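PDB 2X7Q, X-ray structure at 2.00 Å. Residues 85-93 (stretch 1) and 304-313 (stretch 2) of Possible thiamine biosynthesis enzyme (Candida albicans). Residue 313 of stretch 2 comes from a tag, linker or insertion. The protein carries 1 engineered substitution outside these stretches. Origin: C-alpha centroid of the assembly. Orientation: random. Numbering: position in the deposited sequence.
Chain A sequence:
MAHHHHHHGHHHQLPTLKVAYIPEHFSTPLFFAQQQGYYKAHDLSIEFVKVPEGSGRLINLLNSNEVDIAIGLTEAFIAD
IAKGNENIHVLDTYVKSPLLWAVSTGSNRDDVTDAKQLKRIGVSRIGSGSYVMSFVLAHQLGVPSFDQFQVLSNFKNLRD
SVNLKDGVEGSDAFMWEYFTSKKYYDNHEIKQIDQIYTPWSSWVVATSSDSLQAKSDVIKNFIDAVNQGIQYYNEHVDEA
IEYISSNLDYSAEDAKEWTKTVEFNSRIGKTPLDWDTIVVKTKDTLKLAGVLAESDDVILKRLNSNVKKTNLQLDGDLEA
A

Stretch 1, residues 85-93: NENIHVLDT
Stretch 2, residues 304-313: NSNVKKTNLQ

The most unusual feature of this contact is how little regular pairing holds it together: two segments whose touching residues are at least 216 positions apart in sequence bury 477 Å² between them, yet their backbones meet in a single beta bridge, Val 90 with Val 307. Val 90 CA and Val 307 CA lie 4.9 Å apart, and the bridge rests on two hydrogen bonds, both made by Val 90. Val 90 N donates to Asn 306 O at 3.0 Å (N-H...O angle 149°), and Lys 308 N donates to Val 90 O at 3.1 Å, nearly straight at 170°. The segments run parallel, since the CA register advances in step: His 89 CA to Asn 306 CA is 4.8 Å, Val 90 CA to Val 307 CA is 4.9 Å, and Leu 91 CA to Lys 308 CA is 5.4 Å. Asn 306 O also lies 3.3 Å from His 89 CA in a CA-H...O contact with an angle of 141° at the hydrogen.

Before the bridge, Asn 85 to Ile 88 form a type I turn, with phi/psi of -79/4 at Glu 86 and -105/12 at Asn 87. Its backbone bond, Ile 88 N to Asn 85 O, is weak at 3.4 Å; Asn 87 N also donates to Asn 85 OD1 at 3.1 Å, with Asn 85 chi1 in t. The strand spans 88-93. Against the turn packs Asn 306 (phi/psi -119/3, chi1 m), whose 107 Å² of covered surface is the largest of any residue here.

Val 90 (-90/110) and Val 307 (-115/116) are both t, and their CA-to-CB bonds point sideways; Val 90 CB approaches Val 307 CG1 to 4.4 Å. Leu 91 turns sharply, at -83/-50. Its CA-to-CB bond points away, but its m,t side chain brings Leu 91 CD2 to 3.9 Å from Lys 308 CG and 4.4 Å from Leu 312 CD1. Lys 308 (-61/136) points its CA-to-CB bond toward the strand, placing Lys 308 CB 3.5 Å from Leu 91 O, while its m,m,t,t chain leads the amine away. Leu 312 has chi1 -84° and chi2 47°.

Past the bridge, water takes over from direct bonding. Leu 91 O accepts from water 1 at 2.8 Å and water 2 at 2.9 Å; water 2 also donates to Thr 310 O at 2.9 Å, whereas water 1 reaches Thr 310 O only weakly, at 3.4 Å. Asp 92 OD1 and Asn 311 ND2 are 3.7 Å apart and are joined by water 3, which donates to Asp 92 OD1 at 2.9 Å and accepts from Asn 311 ND2 at 3.0 Å. Asp 92 OD2 accepts from Thr 93 N at 2.6 Å.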

# COMPACT_ATOMS: atom_id res chain seq x y z
N ASN A 85 6.08 14.83 -8.61
CA ASN A 85 6.52 13.75 -9.49
C ASN A 85 5.53 13.53 -10.63
O ASN A 85 4.62 12.72 -10.52
CB ASN A 85 6.75 12.45 -8.70
CG ASN A 85 7.48 11.40 -9.51
OD1 ASN A 85 7.53 11.46 -10.74
ND2 ASN A 85 8.05 10.42 -8.83
N GLU A 86 5.72 14.26 -11.72
CA GLU A 86 4.79 14.24 -12.84
C GLU A 86 5.00 13.01 -13.72
O GLU A 86 4.33 12.86 -14.75
CB GLU A 86 4.91 15.52 -13.68
CG GLU A 86 6.11 15.56 -14.61
CD GLU A 86 7.40 16.00 -13.93
OE1 GLU A 86 7.48 15.90 -12.69
OE2 GLU A 86 8.33 16.43 -14.64
N ASN A 87 5.91 12.13 -13.32
CA ASN A 87 6.18 10.92 -14.08
C ASN A 87 5.58 9.68 -13.42
O ASN A 87 5.89 8.55 -13.81
CB ASN A 87 7.68 10.74 -14.31
CG ASN A 87 8.23 11.76 -15.30
OD1 ASN A 87 7.55 12.16 -16.24
ND2 ASN A 87 9.46 12.19 -15.08
N ILE A 88 4.72 9.90 -12.43
CA ILE A 88 4.00 8.81 -11.78
C ILE A 88 2.51 8.92 -12.08
O ILE A 88 1.91 9.98 -11.92
CB ILE A 88 4.21 8.82 -10.25
CG1 ILE A 88 5.67 8.50 -9.91
CG2 ILE A 88 3.28 7.83 -9.58
CD1 ILE A 88 6.08 7.10 -10.31
N HIS A 89 1.92 7.81 -12.52
CA HIS A 89 0.50 7.80 -12.87
C HIS A 89 -0.28 6.74 -12.10
O HIS A 89 0.09 5.56 -12.11
CB HIS A 89 0.33 7.58 -14.38
CG HIS A 89 0.70 8.77 -15.21
ND1 HIS A 89 2.00 9.05 -15.56
CD2 HIS A 89 -0.06 9.74 -15.77
CE1 HIS A 89 2.03 10.15 -16.30
NE2 HIS A 89 0.79 10.58 -16.44
N VAL A 90 -1.35 7.16 -11.44
CA VAL A 90 -2.25 6.23 -10.77
C VAL A 90 -3.35 5.80 -11.74
O VAL A 90 -4.22 6.59 -12.10
CB VAL A 90 -2.90 6.87 -9.52
CG1 VAL A 90 -3.88 5.90 -8.89
CG2 VAL A 90 -1.83 7.28 -8.52
N LEU A 91 -3.29 4.54 -12.15
CA LEU A 91 -4.19 4.03 -13.18
C LEU A 91 -5.56 3.61 -12.64
O LEU A 91 -6.59 4.00 -13.19
CB LEU A 91 -3.54 2.85 -13.92
CG LEU A 91 -2.23 3.16 -14.63
CD1 LEU A 91 -1.64 1.90 -15.24
CD2 LEU A 91 -2.44 4.22 -15.70
N ASP A 92 -5.56 2.81 -11.58
CA ASP A 92 -6.80 2.29 -11.03
C ASP A 92 -6.63 1.85 -9.58
O ASP A 92 -5.53 1.86 -9.05
CB ASP A 92 -7.30 1.12 -11.89
CG ASP A 92 -8.82 1.00 -11.89
OD1 ASP A 92 -9.36 0.40 -12.84
OD2 ASP A 92 -9.46 1.51 -10.95
N THR A 93 -7.74 1.46 -8.95
CA THR A 93 -7.72 1.00 -7.57
C THR A 93 -7.60 -0.52 -7.50
O THR A 93 -8.34 -1.24 -8.18
CB THR A 93 -8.99 1.43 -6.82
OG1 THR A 93 -9.12 2.86 -6.87
CG2 THR A 93 -8.93 0.98 -5.37
N ASN A 304 -4.86 16.06 -11.11
CA ASN A 304 -5.77 16.05 -12.25
C ASN A 304 -5.09 15.63 -13.55
O ASN A 304 -5.77 15.26 -14.51
CB ASN A 304 -6.42 17.43 -12.43
CG ASN A 304 -7.64 17.62 -11.55
OD1 ASN A 304 -8.39 16.67 -11.30
ND2 ASN A 304 -7.87 18.85 -11.10
N SER A 305 -3.76 15.67 -13.58
CA SER A 305 -3.01 15.33 -14.77
C SER A 305 -2.42 13.92 -14.72
O SER A 305 -2.13 13.32 -15.75
CB SER A 305 -1.88 16.34 -15.01
OG SER A 305 -2.39 17.65 -15.19
N ASN A 306 -2.25 13.40 -13.51
CA ASN A 306 -1.60 12.10 -13.33
C ASN A 306 -2.48 11.04 -12.67
O ASN A 306 -2.02 9.92 -12.41
CB ASN A 306 -0.29 12.26 -12.54
CG ASN A 306 0.78 13.00 -13.32
OD1 ASN A 306 1.92 12.55 -13.41
ND2 ASN A 306 0.42 14.14 -13.89
N VAL A 307 -3.73 11.37 -12.40
CA VAL A 307 -4.68 10.40 -11.86
C VAL A 307 -5.81 10.13 -12.85
O VAL A 307 -6.59 11.03 -13.16
CB VAL A 307 -5.26 10.85 -10.50
CG1 VAL A 307 -6.18 9.78 -9.94
CG2 VAL A 307 -4.15 11.17 -9.52
N LYS A 308 -5.88 8.90 -13.33
CA LYS A 308 -6.85 8.52 -14.36
C LYS A 308 -8.30 8.71 -13.92
O LYS A 308 -8.67 8.37 -12.80
CB LYS A 308 -6.62 7.07 -14.78
CG LYS A 308 -5.38 6.85 -15.64
CD LYS A 308 -5.53 7.49 -17.01
CE LYS A 308 -4.33 7.19 -17.90
NZ LYS A 308 -4.51 7.76 -19.26
N LYS A 309 -9.11 9.26 -14.82
CA LYS A 309 -10.55 9.36 -14.60
C LYS A 309 -11.29 8.52 -15.64
O LYS A 309 -12.51 8.58 -15.76
CB LYS A 309 -11.02 10.81 -14.65
CG LYS A 309 -10.61 11.63 -13.42
CD LYS A 309 -11.43 12.91 -13.31
CE LYS A 309 -10.98 13.96 -14.32
NZ LYS A 309 -9.62 14.48 -14.02
N THR A 310 -10.52 7.74 -16.40
CA THR A 310 -11.07 6.84 -17.40
C THR A 310 -10.32 5.51 -17.38
O THR A 310 -9.31 5.37 -16.69
CB THR A 310 -10.98 7.43 -18.82
OG1 THR A 310 -9.61 7.55 -19.20
CG2 THR A 310 -11.64 8.80 -18.87
N ASN A 311 -10.83 4.54 -18.13
CA ASN A 311 -10.16 3.26 -18.28
C ASN A 311 -9.36 3.20 -19.57
O ASN A 311 -9.67 3.89 -20.54
CB ASN A 311 -11.17 2.11 -18.23
CG ASN A 311 -11.83 1.97 -16.88
OD1 ASN A 311 -13.05 2.00 -16.77
ND2 ASN A 311 -11.02 1.83 -15.83
N LEU A 312 -8.33 2.36 -19.58
CA LEU A 312 -7.49 2.19 -20.76
C LEU A 312 -8.26 1.56 -21.92
O LEU A 312 -9.17 0.76 -21.70
CB LEU A 312 -6.25 1.36 -20.43
CG LEU A 312 -5.05 2.09 -19.82
CD1 LEU A 312 -5.48 3.02 -18.70
CD2 LEU A 312 -4.01 1.10 -19.34
N GLN A 313 -7.89 1.93 -23.14
CA GLN A 313 -8.59 1.46 -24.32
C GLN A 313 -7.64 1.13 -25.46
O GLN A 313 -6.67 1.86 -25.70
CB GLN A 313 -9.61 2.50 -24.79
CG GLN A 313 -10.77 2.72 -23.82
CD GLN A 313 -11.62 3.92 -24.20
OE1 GLN A 313 -11.10 4.92 -24.71
NE2 GLN A 313 -12.92 3.84 -23.95
O HOH W 1 -9.33 4.75 -13.39
O HOH W 2 -7.10 3.68 -16.05
O HOH W 3 -8.18 1.12 -15.36